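Inosine-uridine preferring nucleoside hydrolase (PDB 6BA1) belongs to the inosine-uridine preferring nucleoside hydrolase family, alpha/beta proteins built round a mainly parallel sheet, and holds a calcium ion in this model. Local coordinates at residues A[10-15]-A[39-44]; A[17-22]-A[221-226]; A[47-52]-A[98-103]; A[67-72]-A[132-137]; A[154-159]-A[169-174]. All coordinates share one frame; numbering follows the deposited sequence.

Interaction 1 of 5, residues A[10-15]-A[39-44]. With CA (calcium ion), chain S.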
# COMPACT_ATOMS: atom_id res chain seq x y z
N ASP A 10 4.22 -22.46 11.41
CA ASP A 10 5.61 -22.08 11.70
C ASP A 10 5.51 -20.98 12.75
O ASP A 10 5.22 -19.83 12.41
CB ASP A 10 6.32 -21.61 10.43
CG ASP A 10 7.82 -21.41 10.60
OD1 ASP A 10 8.57 -22.19 9.98
OD2 ASP A 10 8.25 -20.45 11.28
N LEU A 11 5.75 -21.32 14.02
CA LEU A 11 5.30 -20.51 15.15
C LEU A 11 6.38 -20.08 16.15
O LEU A 11 7.23 -20.89 16.54
CB LEU A 11 4.21 -21.26 15.92
CG LEU A 11 3.03 -21.78 15.11
CD1 LEU A 11 2.10 -22.58 16.01
CD2 LEU A 11 2.28 -20.64 14.44
N ASP A 12 6.32 -18.81 16.55
CA ASP A 12 7.08 -18.27 17.68
C ASP A 12 6.16 -18.24 18.90
O ASP A 12 5.75 -17.18 19.35
CB ASP A 12 7.71 -16.89 17.35
CG ASP A 12 6.68 -15.79 16.96
OD1 ASP A 12 5.54 -16.07 16.54
OD2 ASP A 12 7.05 -14.60 17.07
N THR A 13 5.86 -19.42 19.42
CA THR A 13 4.73 -19.63 20.33
C THR A 13 4.96 -19.10 21.76
O THR A 13 5.72 -19.71 22.49
CB THR A 13 4.38 -21.14 20.39
OG1 THR A 13 4.63 -21.76 19.12
CG2 THR A 13 2.92 -21.32 20.78
N GLY A 14 4.35 -17.99 22.19
CA GLY A 14 3.48 -17.08 21.42
C GLY A 14 2.02 -17.20 21.79
O GLY A 14 1.44 -18.28 21.70
N VAL A 15 1.40 -16.09 22.19
CA VAL A 15 0.01 -16.08 22.67
C VAL A 15 -0.97 -16.21 21.52
O VAL A 15 -1.79 -17.13 21.49
CB VAL A 15 -0.34 -14.83 23.50
CG1 VAL A 15 -1.79 -14.86 23.95
CG2 VAL A 15 0.59 -14.71 24.71
N TYR A 39 11.42 -18.12 16.29
CA TYR A 39 11.81 -17.23 17.39
C TYR A 39 11.12 -15.87 17.24
O TYR A 39 10.57 -15.56 16.18
CB TYR A 39 13.33 -17.03 17.37
CG TYR A 39 13.82 -16.35 16.10
CD1 TYR A 39 14.02 -14.97 16.06
CD2 TYR A 39 14.03 -17.08 14.93
CE1 TYR A 39 14.44 -14.34 14.90
CE2 TYR A 39 14.45 -16.46 13.76
CZ TYR A 39 14.66 -15.09 13.75
OH TYR A 39 15.06 -14.46 12.61
N GLY A 40 11.16 -15.06 18.30
CA GLY A 40 10.62 -13.69 18.24
C GLY A 40 9.89 -13.33 19.51
O GLY A 40 10.45 -12.66 20.39
N ASN A 41 8.63 -13.75 19.59
CA ASN A 41 7.82 -13.59 20.80
C ASN A 41 8.55 -14.21 22.00
O ASN A 41 8.52 -13.68 23.11
CB ASN A 41 6.43 -14.26 20.66
CG ASN A 41 5.53 -13.57 19.63
OD1 ASN A 41 5.85 -12.50 19.12
ND2 ASN A 41 4.39 -14.18 19.34
N VAL A 42 9.20 -15.34 21.74
CA VAL A 42 9.98 -16.03 22.73
C VAL A 42 11.14 -16.78 22.05
O VAL A 42 11.08 -17.01 20.83
CB VAL A 42 9.06 -16.98 23.53
CG1 VAL A 42 8.64 -18.18 22.69
CG2 VAL A 42 9.70 -17.39 24.87
N LEU A 43 12.18 -17.11 22.83
CA LEU A 43 13.33 -17.90 22.34
C LEU A 43 12.87 -19.17 21.62
O LEU A 43 11.87 -19.77 22.00
CB LEU A 43 14.24 -18.28 23.51
CG LEU A 43 15.03 -17.12 24.15
CD1 LEU A 43 15.21 -17.34 25.65
CD2 LEU A 43 16.38 -16.91 23.46
N MET A 44 13.61 -19.55 20.57
CA MET A 44 13.18 -20.63 19.68
C MET A 44 12.78 -21.92 20.40
O MET A 44 11.74 -22.52 20.10
CB MET A 44 14.28 -20.92 18.65
CG MET A 44 13.92 -22.03 17.66
SD MET A 44 14.28 -23.67 18.30
CE MET A 44 13.31 -24.68 17.22
CA CA S . 3.60 -14.44 16.20
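Asp-12 and Asn-41 carry this buried contact, their side chains crossing with carboxylate and amide planes 31° apart. The backbone N of Asn-41 donates to Asp-12 OD2 at 3.1 Å, nearly straight at 163°, and arrives from above the carboxylate plane. The first torsion of Asp-12 (chi1 59°) turns CG to the side where the calcium ion and Asn-41 lie, while its CB rests 3.4 Å from Tyr-39 O. The second oxygen, Asp-12 OD1, binds the calcium ion at 2.6 Å, so one carboxylate serves metal and loop at once. Asp-17, Asp-248 and the carbonyl oxygen of Thr-130 complete the metal site. Asp-12 belongs to the aspartate-rich DxDxxxDD sequence of nucleoside hydrolases, which begins at the end of the first strand and runs into helix 15-25; here the loop after the adjacent parallel strand, 31-37, folds against it. The amide of Asn-41 also reaches the glycine of this turn, with ND2 3.7 Å from Gly-14 CA, just after the cis peptide bond between Thr-13 and Gly-14. A methyl of Val-42, CG1, lies against the carbonyl oxygen Thr-13 O (3.3 Å), which also accepts a hydrogen bond from Asn-50 ND2 of helix 44-57.

Interaction 2 of 5, residues A[17-22]-A[221-226]. With CA (calcium ion), chain S.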
# COMPACT_ATOMS: atom_id res chain seq x y z
N ASP A 17 -0.07 -17.04 18.65
CA ASP A 17 0.39 -18.27 17.99
C ASP A 17 -0.35 -19.53 18.48
O ASP A 17 -0.64 -20.40 17.66
CB ASP A 17 1.91 -18.42 18.13
CG ASP A 17 2.68 -17.35 17.36
OD1 ASP A 17 2.80 -16.20 17.83
OD2 ASP A 17 3.16 -17.65 16.25
N THR A 18 -0.68 -19.62 19.77
CA THR A 18 -1.47 -20.77 20.26
C THR A 18 -2.93 -20.67 19.85
O THR A 18 -3.61 -21.70 19.73
CB THR A 18 -1.47 -20.97 21.79
OG1 THR A 18 -2.24 -19.94 22.42
CG2 THR A 18 -0.07 -21.02 22.33
N LEU A 19 -3.43 -19.45 19.69
CA LEU A 19 -4.77 -19.24 19.17
C LEU A 19 -4.84 -19.72 17.72
O LEU A 19 -5.88 -20.20 17.28
CB LEU A 19 -5.19 -17.77 19.30
CG LEU A 19 -5.29 -17.22 20.72
CD1 LEU A 19 -5.71 -15.76 20.68
CD2 LEU A 19 -6.27 -18.03 21.56
N ALA A 20 -3.72 -19.60 16.99
CA ALA A 20 -3.59 -20.19 15.65
C ALA A 20 -3.61 -21.72 15.69
O ALA A 20 -4.23 -22.35 14.84
CB ALA A 20 -2.32 -19.69 14.97
N ILE A 21 -2.91 -22.29 16.67
CA ILE A 21 -2.95 -23.74 16.89
C ILE A 21 -4.38 -24.17 17.21
O ILE A 21 -4.89 -25.11 16.61
CB ILE A 21 -1.99 -24.17 18.03
CG1 ILE A 21 -0.53 -23.90 17.65
CG2 ILE A 21 -2.16 -25.65 18.36
CD1 ILE A 21 0.43 -23.94 18.82
N SER A 22 -5.01 -23.46 18.14
CA SER A 22 -6.39 -23.76 18.56
C SER A 22 -7.39 -23.70 17.39
O SER A 22 -8.23 -24.58 17.26
CB SER A 22 -6.82 -22.81 19.67
OG SER A 22 -5.89 -22.82 20.74
N LYS A 221 -10.05 -23.05 30.53
CA LYS A 221 -9.42 -22.22 31.57
C LYS A 221 -8.04 -21.71 31.14
O LYS A 221 -7.68 -20.58 31.45
CB LYS A 221 -9.33 -22.99 32.90
CG LYS A 221 -8.83 -22.16 34.09
CD LYS A 221 -8.23 -23.08 35.15
CE LYS A 221 -7.33 -22.40 36.16
NZ LYS A 221 -7.81 -21.06 36.62
N PHE A 222 -7.27 -22.55 30.44
CA PHE A 222 -5.94 -22.17 29.95
C PHE A 222 -6.00 -21.01 28.95
O PHE A 222 -5.35 -19.97 29.15
CB PHE A 222 -5.23 -23.37 29.31
CG PHE A 222 -4.03 -23.00 28.47
CD1 PHE A 222 -2.85 -22.56 29.07
CD2 PHE A 222 -4.08 -23.08 27.08
CE1 PHE A 222 -1.75 -22.20 28.30
CE2 PHE A 222 -2.98 -22.72 26.31
CZ PHE A 222 -1.82 -22.28 26.92
N LEU A 223 -6.76 -21.20 27.87
CA LEU A 223 -6.87 -20.19 26.81
C LEU A 223 -7.43 -18.86 27.32
O LEU A 223 -7.02 -17.80 26.85
CB LEU A 223 -7.74 -20.70 25.65
CG LEU A 223 -7.19 -21.87 24.82
CD1 LEU A 223 -8.24 -22.36 23.84
CD2 LEU A 223 -5.92 -21.48 24.08
N ALA A 224 -8.35 -18.93 28.29
CA ALA A 224 -8.90 -17.74 28.94
C ALA A 224 -7.85 -17.00 29.76
O ALA A 224 -7.62 -15.81 29.55
CB ALA A 224 -10.10 -18.11 29.81
N ASP A 225 -7.20 -17.72 30.69
CA ASP A 225 -6.10 -17.17 31.51
C ASP A 225 -5.00 -16.55 30.65
O ASP A 225 -4.46 -15.49 30.97
CB ASP A 225 -5.48 -18.26 32.41
CG ASP A 225 -6.35 -18.66 33.59
OD1 ASP A 225 -7.19 -17.86 34.05
OD2 ASP A 225 -6.17 -19.80 34.08
N MET A 226 -4.67 -17.24 29.55
CA MET A 226 -3.59 -16.84 28.66
C MET A 226 -3.88 -15.53 27.94
O MET A 226 -3.08 -14.59 28.01
CB MET A 226 -3.37 -17.94 27.63
CG MET A 226 -2.20 -17.70 26.70
SD MET A 226 -2.51 -18.43 25.09
CE MET A 226 -0.84 -18.92 24.71
CA CA S . 3.60 -14.44 16.20
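Leu-223 and Met-226 of helix 218-237 face Thr-18, Leu-19 and Ser-22 of helix 15-25 in a buried, roughly antiparallel helix pair. The axes of the two short segments come within 11.5 Å of each other, with 151° between their N-to-C directions. Along segment 221-226, Phe-222 comes first and lies at the margin; its ring also packs on Ile-54 and Leu-57 of helix 44-57 and on Ile-93. Leu-223 is the central residue. Its CG is anti to the carbonyl carbon (chi1 -67°), and CD2 touches three side chains of the other helix: Ser-22 OG at 3.6 Å, and Leu-19 CD2 and Thr-18 OG1 each at 4.3 Å. Trp-212 of helix 206-213 packs against both leucines. The hydroxyl of Ser-22 is tied to its own helix, where OG donates to Thr-18 O at 2.7 Å; Ser-22 N approaches the same oxygen from the opposite face of the carbonyl plane. Met-226 comes last, its chain bent at both chi2 and chi3, and it meets Thr-18 tip to tip, although the detail of that meeting is doubtful in the model. The hydroxyl of Thr-18 has its polar partner in Val-15 O, one turn back. Just before Thr-18 the same helix supplies a ligand to the metal: Asp-17 OD1 stands 2.5 Å from the calcium ion.

Interaction 3 of 5, residues A[47-52]-A[98-103]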
# COMPACT_ATOMS: atom_id res chain seq x y z
N GLY A 47 9.57 -21.76 22.23
CA GLY A 47 8.53 -21.96 21.21
C GLY A 47 8.14 -23.43 21.04
O GLY A 47 6.96 -23.75 20.91
N VAL A 48 9.14 -24.30 21.07
CA VAL A 48 8.93 -25.74 20.97
C VAL A 48 8.31 -26.33 22.26
O VAL A 48 7.36 -27.12 22.17
CB VAL A 48 10.24 -26.47 20.60
CG1 VAL A 48 10.08 -27.99 20.68
CG2 VAL A 48 10.69 -26.04 19.20
N ARG A 49 8.83 -25.95 23.43
CA ARG A 49 8.27 -26.42 24.71
C ARG A 49 6.78 -26.13 24.81
O ARG A 49 5.99 -26.98 25.26
CB ARG A 49 8.96 -25.78 25.92
CG ARG A 49 8.59 -26.46 27.25
CD ARG A 49 8.63 -25.52 28.45
NE ARG A 49 7.42 -24.70 28.63
CZ ARG A 49 6.23 -25.14 29.06
NH1 ARG A 49 6.01 -26.42 29.34
NH2 ARG A 49 5.22 -24.29 29.20
N ASN A 50 6.41 -24.92 24.41
CA ASN A 50 5.03 -24.46 24.47
C ASN A 50 4.17 -25.22 23.47
O ASN A 50 3.10 -25.72 23.82
CB ASN A 50 4.96 -22.94 24.20
CG ASN A 50 5.78 -22.13 25.20
OD1 ASN A 50 6.35 -22.68 26.16
ND2 ASN A 50 5.85 -20.83 24.98
N ALA A 51 4.66 -25.31 22.24
CA ALA A 51 3.97 -26.03 21.16
C ALA A 51 3.60 -27.46 21.57
O ALA A 51 2.45 -27.87 21.42
CB ALA A 51 4.82 -26.04 19.91
N LEU A 52 4.59 -28.19 22.10
CA LEU A 52 4.38 -29.57 22.56
C LEU A 52 3.35 -29.62 23.69
O LEU A 52 2.37 -30.36 23.60
CB LEU A 52 5.69 -30.19 23.03
CG LEU A 52 6.76 -30.46 21.96
CD1 LEU A 52 8.14 -30.56 22.60
CD2 LEU A 52 6.43 -31.71 21.15
N ILE A 98 1.55 -24.63 32.96
CA ILE A 98 1.03 -25.74 32.18
C ILE A 98 2.09 -26.85 32.17
O ILE A 98 3.28 -26.56 31.98
CB ILE A 98 0.64 -25.27 30.75
CG1 ILE A 98 -0.02 -26.41 29.95
CG2 ILE A 98 1.84 -24.70 30.00
CD1 ILE A 98 -0.41 -26.01 28.54
N PRO A 99 1.68 -28.11 32.40
CA PRO A 99 2.69 -29.18 32.45
C PRO A 99 3.47 -29.35 31.14
O PRO A 99 2.88 -29.29 30.06
CB PRO A 99 1.86 -30.43 32.77
CG PRO A 99 0.46 -30.10 32.38
CD PRO A 99 0.32 -28.63 32.67
N ASP A 100 4.78 -29.55 31.25
CA ASP A 100 5.63 -29.86 30.10
C ASP A 100 5.16 -31.15 29.46
O ASP A 100 4.77 -32.09 30.16
CB ASP A 100 7.09 -30.06 30.53
CG ASP A 100 7.75 -28.79 31.02
OD1 ASP A 100 7.04 -27.85 31.43
OD2 ASP A 100 9.00 -28.72 31.00
N SER A 101 5.17 -31.21 28.13
CA SER A 101 4.88 -32.46 27.44
C SER A 101 6.10 -33.37 27.58
O SER A 101 7.24 -32.92 27.39
CB SER A 101 4.60 -32.22 25.96
OG SER A 101 4.43 -33.45 25.27
N PRO A 102 5.87 -34.66 27.89
CA PRO A 102 6.98 -35.61 27.89
C PRO A 102 7.47 -35.99 26.48
O PRO A 102 8.56 -36.55 26.35
CB PRO A 102 6.41 -36.82 28.62
CG PRO A 102 4.95 -36.76 28.34
CD PRO A 102 4.59 -35.30 28.21
N ARG A 103 6.67 -35.68 25.45
CA ARG A 103 7.10 -35.79 24.04
C ARG A 103 8.10 -34.69 23.84
O ARG A 103 8.10 -33.68 24.57
CB ARG A 103 5.93 -35.63 23.03
CG ARG A 103 4.66 -36.10 23.61
CD ARG A 103 3.36 -36.03 22.71
NE ARG A 103 3.17 -34.71 22.11
CZ ARG A 103 3.60 -34.35 20.91
NH1 ARG A 103 4.31 -35.20 20.17
NH2 ARG A 103 3.37 -33.15 20.37
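Arg-49 and Leu-52 of helix 44-57 meet the irregular segment 98-103 in a helix-to-loop contact at the partly exposed periphery of the fold, with a salt bridge at one end and van der Waals packing of Leu-52 at the other. The salt bridge runs from Arg-49 NH1 to Asp-100 OD1 at 2.7 Å. The two side chains cross at about a right angle, with guanidinium and carboxylate planes 34° apart. Arg-49 leaves the helix with CG anti to the backbone N (chi1 -169°), and its chain bends at chi3, which sets NE. At the loop, NH2 is met at the edge of the guanidinium, in its plane, by Ile-98 CG2 at 3.5 Å.

One turn further along the helix, Leu-52 provides the packing. Its CB lies 3.7 Å from Ser-101 CB, and its CD2 sits over one face of the Arg-103 guanidinium, 3.5 Å from NH2. Its other methyl, CD1, comes 3.7 Å from Arg-103 O. The loop is shaped here by an ST turn, in which Ser-101 OG accepts from Arg-103 N at 3.2 Å. Asp-56, farther along the same helix, takes a hydrogen bond with Ser-101 OG and a salt bridge with Arg-103 NE, while Arg-103 NH2 bonds to Val-63 O. The loop, which connects helices 82-88 and 110-121, thus lies along helix 44-57. Ile-98 reaches Ile-54 and Leu-57 of that helix, and Leu-52 also packs on Val-65 of strand 64-67 at one edge of the sheet.

Interaction 4 of 5, residues A[67-72]-A[132-137]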
# COMPACT_ATOMS: atom_id res chain seq x y z
N LYS A 67 12.13 -28.46 14.72
CA LYS A 67 13.05 -27.50 15.28
C LYS A 67 13.68 -26.66 14.16
O LYS A 67 14.52 -27.14 13.41
CB LYS A 67 14.13 -28.25 16.09
CG LYS A 67 14.24 -27.86 17.55
CD LYS A 67 15.01 -28.92 18.34
CE LYS A 67 15.10 -28.57 19.81
NZ LYS A 67 16.04 -29.47 20.54
N GLY A 68 13.22 -25.41 14.03
CA GLY A 68 13.78 -24.46 13.06
C GLY A 68 15.01 -23.73 13.59
O GLY A 68 15.67 -24.21 14.49
N LEU A 69 15.28 -22.56 13.01
CA LEU A 69 16.50 -21.80 13.29
C LEU A 69 16.32 -20.82 14.45
O LEU A 69 15.24 -20.26 14.61
CB LEU A 69 16.96 -21.08 12.02
CG LEU A 69 17.42 -22.01 10.89
CD1 LEU A 69 17.11 -21.46 9.51
CD2 LEU A 69 18.91 -22.26 11.01
N SER A 70 17.38 -20.61 15.23
CA SER A 70 17.35 -19.75 16.44
C SER A 70 17.47 -18.25 16.14
O SER A 70 16.78 -17.45 16.79
CB SER A 70 18.50 -20.12 17.38
OG SER A 70 18.33 -21.42 17.90
N HIS A 71 18.34 -17.89 15.20
CA HIS A 71 18.63 -16.48 14.89
C HIS A 71 18.27 -16.15 13.43
O HIS A 71 17.96 -17.04 12.64
CB HIS A 71 20.11 -16.13 15.19
CG HIS A 71 21.11 -17.06 14.58
ND1 HIS A 71 21.81 -17.99 15.32
CD2 HIS A 71 21.55 -17.20 13.31
CE1 HIS A 71 22.63 -18.67 14.54
NE2 HIS A 71 22.49 -18.21 13.31
N ALA A 72 18.30 -14.86 13.11
CA ALA A 72 17.94 -14.37 11.78
C ALA A 72 18.95 -14.73 10.68
O ALA A 72 20.14 -14.91 10.95
CB ALA A 72 17.73 -12.87 11.81
N PRO A 132 8.67 -15.10 12.18
CA PRO A 132 9.62 -14.77 11.14
C PRO A 132 9.70 -15.80 10.01
O PRO A 132 9.46 -17.00 10.22
CB PRO A 132 10.94 -14.73 11.90
CG PRO A 132 10.54 -14.20 13.24
CD PRO A 132 9.16 -14.73 13.52
N MET A 133 10.03 -15.31 8.83
CA MET A 133 10.09 -16.13 7.62
C MET A 133 11.40 -16.91 7.51
O MET A 133 11.53 -17.76 6.62
CB MET A 133 9.89 -15.25 6.38
CG MET A 133 8.76 -14.23 6.46
SD MET A 133 7.27 -14.78 7.35
CE MET A 133 6.70 -16.03 6.23
N THR A 134 12.35 -16.61 8.41
CA THR A 134 13.67 -17.27 8.50
C THR A 134 13.72 -18.73 8.07
O THR A 134 14.62 -19.13 7.33
CB THR A 134 14.20 -17.20 9.95
OG1 THR A 134 14.00 -15.88 10.48
CG2 THR A 134 15.69 -17.55 10.01
N ASN A 135 12.75 -19.51 8.53
CA ASN A 135 12.70 -20.95 8.24
C ASN A 135 12.44 -21.23 6.76
O ASN A 135 13.27 -21.88 6.11
CB ASN A 135 11.68 -21.66 9.13
CG ASN A 135 12.11 -21.72 10.59
OD1 ASN A 135 13.29 -21.64 10.93
ND2 ASN A 135 11.14 -21.89 11.47
N ILE A 136 11.33 -20.76 6.22
CA ILE A 136 11.01 -21.02 4.80
C ILE A 136 11.94 -20.32 3.79
O ILE A 136 12.03 -20.73 2.63
CB ILE A 136 9.52 -20.76 4.47
CG1 ILE A 136 9.17 -21.38 3.11
CG2 ILE A 136 9.17 -19.28 4.54
CD1 ILE A 136 7.78 -21.95 3.01
N ALA A 137 12.65 -19.27 4.23
CA ALA A 137 13.73 -18.68 3.43
C ALA A 137 14.87 -19.67 3.23
O ALA A 137 15.37 -19.84 2.12
CB ALA A 137 14.24 -17.42 4.09
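Gly-68 and Asn-135 bring their CA atoms within 6.1 Å of each other, as do Ala-72 and Thr-134, where the loop after strand 64-67 passes the beginning of helix 134-142. The polar link is a hydrogen bond from Leu-69 N to Asn-135 OD1, 3.0 Å long and nearly straight (173°), with the donor tilted only 18° from the carbonyl plane. CG of Asn-135 is anti to the carbonyl carbon (chi1 -69°), and the end of the side chain comes close to the loop, with OD1 3.6 Å from Gly-68 CA. The NH2 end is held too: ND2 bonds to Asp-10 OD1 and Gly-37 O, at the C-terminal ends of strands 6-11 and 31-37. Both ends of the amide are engaged, which probably settles which way round it sits.

Leu-69 slides past Asn-135 in the opposite direction, its CD1 4.0 Å from Thr-134 O. The methyl of Thr-134 turns to the loop as well: CG2, anti to the backbone N, lies 3.5 Å from His-71 O and 4.2 Å from Leu-69 CD1. The hydroxyl on the same CB bonds instead to Tyr-39 OH and Asp-177 OD2. The first turn of helix 134-142 lies between the loop and the parallel sheet: Asn-135 packs on Tyr-127 of strand 125-129, while Met-133 and Ile-136 lie on helix 178-187.

Interaction 5 of 5, residues A[154-159]-A[169-174]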
# COMPACT_ATOMS: atom_id res chain seq x y z
N VAL A 154 0.51 -18.96 3.45
CA VAL A 154 -0.41 -17.93 3.95
C VAL A 154 0.12 -17.38 5.26
O VAL A 154 -0.23 -17.88 6.32
CB VAL A 154 -1.86 -18.47 4.13
CG1 VAL A 154 -2.79 -17.38 4.64
CG2 VAL A 154 -2.39 -19.07 2.84
N LEU A 155 0.96 -16.36 5.19
CA LEU A 155 1.65 -15.83 6.38
C LEU A 155 0.86 -14.77 7.11
O LEU A 155 -0.07 -14.19 6.56
CB LEU A 155 3.02 -15.27 5.99
CG LEU A 155 3.04 -13.94 5.22
CD1 LEU A 155 3.37 -12.76 6.14
CD2 LEU A 155 4.03 -13.97 4.07
N MET A 156 1.25 -14.53 8.36
CA MET A 156 0.83 -13.34 9.11
C MET A 156 2.08 -12.51 9.32
O MET A 156 3.08 -13.00 9.85
CB MET A 156 0.15 -13.72 10.44
CG MET A 156 0.49 -12.86 11.67
SD MET A 156 0.33 -11.07 11.50
CE MET A 156 1.28 -10.51 12.93
N GLY A 157 2.01 -11.26 8.90
CA GLY A 157 3.13 -10.34 8.97
C GLY A 157 3.02 -9.20 7.97
O GLY A 157 2.20 -9.23 7.05
N GLY A 158 3.86 -8.19 8.16
CA GLY A 158 3.91 -7.02 7.28
C GLY A 158 2.76 -6.04 7.47
O GLY A 158 1.84 -6.26 8.26
N ALA A 159 2.87 -4.93 6.72
CA ALA A 159 1.82 -3.92 6.62
C ALA A 159 2.02 -3.19 5.30
O ALA A 159 3.06 -2.56 5.11
CB ALA A 159 1.89 -2.95 7.78
N TRP A 169 7.01 1.89 9.63
CA TRP A 169 7.06 1.19 8.33
C TRP A 169 7.32 -0.33 8.36
O TRP A 169 7.32 -0.94 7.30
CB TRP A 169 8.09 1.88 7.43
CG TRP A 169 9.49 1.83 7.94
CD1 TRP A 169 10.45 0.94 7.58
CD2 TRP A 169 10.09 2.71 8.90
NE1 TRP A 169 11.62 1.21 8.26
CE2 TRP A 169 11.43 2.29 9.08
CE3 TRP A 169 9.63 3.81 9.63
CZ2 TRP A 169 12.31 2.93 9.95
CZ3 TRP A 169 10.51 4.45 10.51
CH2 TRP A 169 11.83 4.01 10.66
N THR A 170 7.53 -0.93 9.53
CA THR A 170 7.79 -2.38 9.64
C THR A 170 6.92 -3.06 10.69
O THR A 170 6.59 -2.46 11.71
CB THR A 170 9.27 -2.70 9.99
OG1 THR A 170 9.51 -2.44 11.37
CG2 THR A 170 10.23 -1.88 9.17
N GLU A 171 6.58 -4.32 10.45
CA GLU A 171 5.81 -5.13 11.38
C GLU A 171 6.70 -6.22 12.01
O GLU A 171 7.62 -6.71 11.36
CB GLU A 171 4.60 -5.74 10.65
CG GLU A 171 3.71 -6.66 11.48
CD GLU A 171 4.27 -8.07 11.66
OE1 GLU A 171 5.03 -8.54 10.77
OE2 GLU A 171 3.98 -8.70 12.71
N ALA A 172 6.39 -6.59 13.25
CA ALA A 172 7.20 -7.50 14.08
C ALA A 172 7.84 -8.72 13.38
O ALA A 172 9.06 -8.80 13.29
CB ALA A 172 6.39 -7.96 15.28
N ASN A 173 7.01 -9.65 12.89
CA ASN A 173 7.49 -10.87 12.23
C ASN A 173 8.43 -10.59 11.03
O ASN A 173 9.40 -11.32 10.80
CB ASN A 173 6.31 -11.77 11.81
CG ASN A 173 5.53 -12.34 13.01
OD1 ASN A 173 6.11 -12.70 14.05
ND2 ASN A 173 4.21 -12.43 12.87
N ILE A 174 8.16 -9.51 10.29
CA ILE A 174 9.03 -9.09 9.20
C ILE A 174 10.28 -8.40 9.75
O ILE A 174 11.38 -8.60 9.25
CB ILE A 174 8.30 -8.14 8.20
CG1 ILE A 174 7.05 -8.82 7.62
CG2 ILE A 174 9.24 -7.71 7.07
CD1 ILE A 174 7.33 -9.90 6.60
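Glu-171 offers its flat carboxylate to backbone N-H groups on both faces: Gly-158 N comes from one face, Asn-173 N and Ile-174 N from the opposite face. Gly-158 N donates to Glu-171 OE1 at 2.9 Å, standing 44° out of the plane. Asn-173 N, within the same segment, donates to OE2 at 3.2 Å, and Ile-174 N adds a weak bond to OE1. The second flat group, the amide of Asn-173, gives ND2 to Met-156 O at 3.3 Å, bent at 140°; the acceptor is tilted 28° from the amide plane, and the donor in turn lies above the carbonyl plane of Met-156.

Glu-171 is the N-cap of helix 172-176, and its side chain caps it by accepting from the two backbone N-H groups of Asn-173 and Ile-174. A bend at chi2 curls the side chain back toward them. The loop beyond strand 152-156 runs past through Gly-157 and Gly-158, both with positive phi and without side chains, so that Gly-157 CA comes 3.2 Å from Glu-171 OE1. Ile-174 CG1 closes in from the helix, 3.3 Å from Gly-158 N. Met-156, bent at chi2, has CE 3.5 Å from Asn-173 ND2 and crosses that side chain at about a right angle. The side chain of Asn-173 is about 4 Å from the calcium ion. At the helix N terminus the carboxylate of Glu-171 probably gains from the helix dipole while it also grips the strand-end loop through Gly-158 N.

From the N terminus, interaction 1 closes the loop containing helix 15-25 and strand 31-37, joining the ends of two neighbouring parallel strands. Interaction 2 crosses it and closes the longest loop, reaching from helix 15-25 to helix 218-237; interactions 3, 4 and 5 all nest inside. Interaction 3 ties helix 44-57 to the loop before helix 110-121 and crosses interaction 4, which joins the loop after strand 64-67 to helix 134-142. Interaction 5 closes a short loop of nine residues beyond strand 152-156. Interactions 1 and 2 meet at the calcium ion, and interaction 1 also touches interactions 3, 4 and 5.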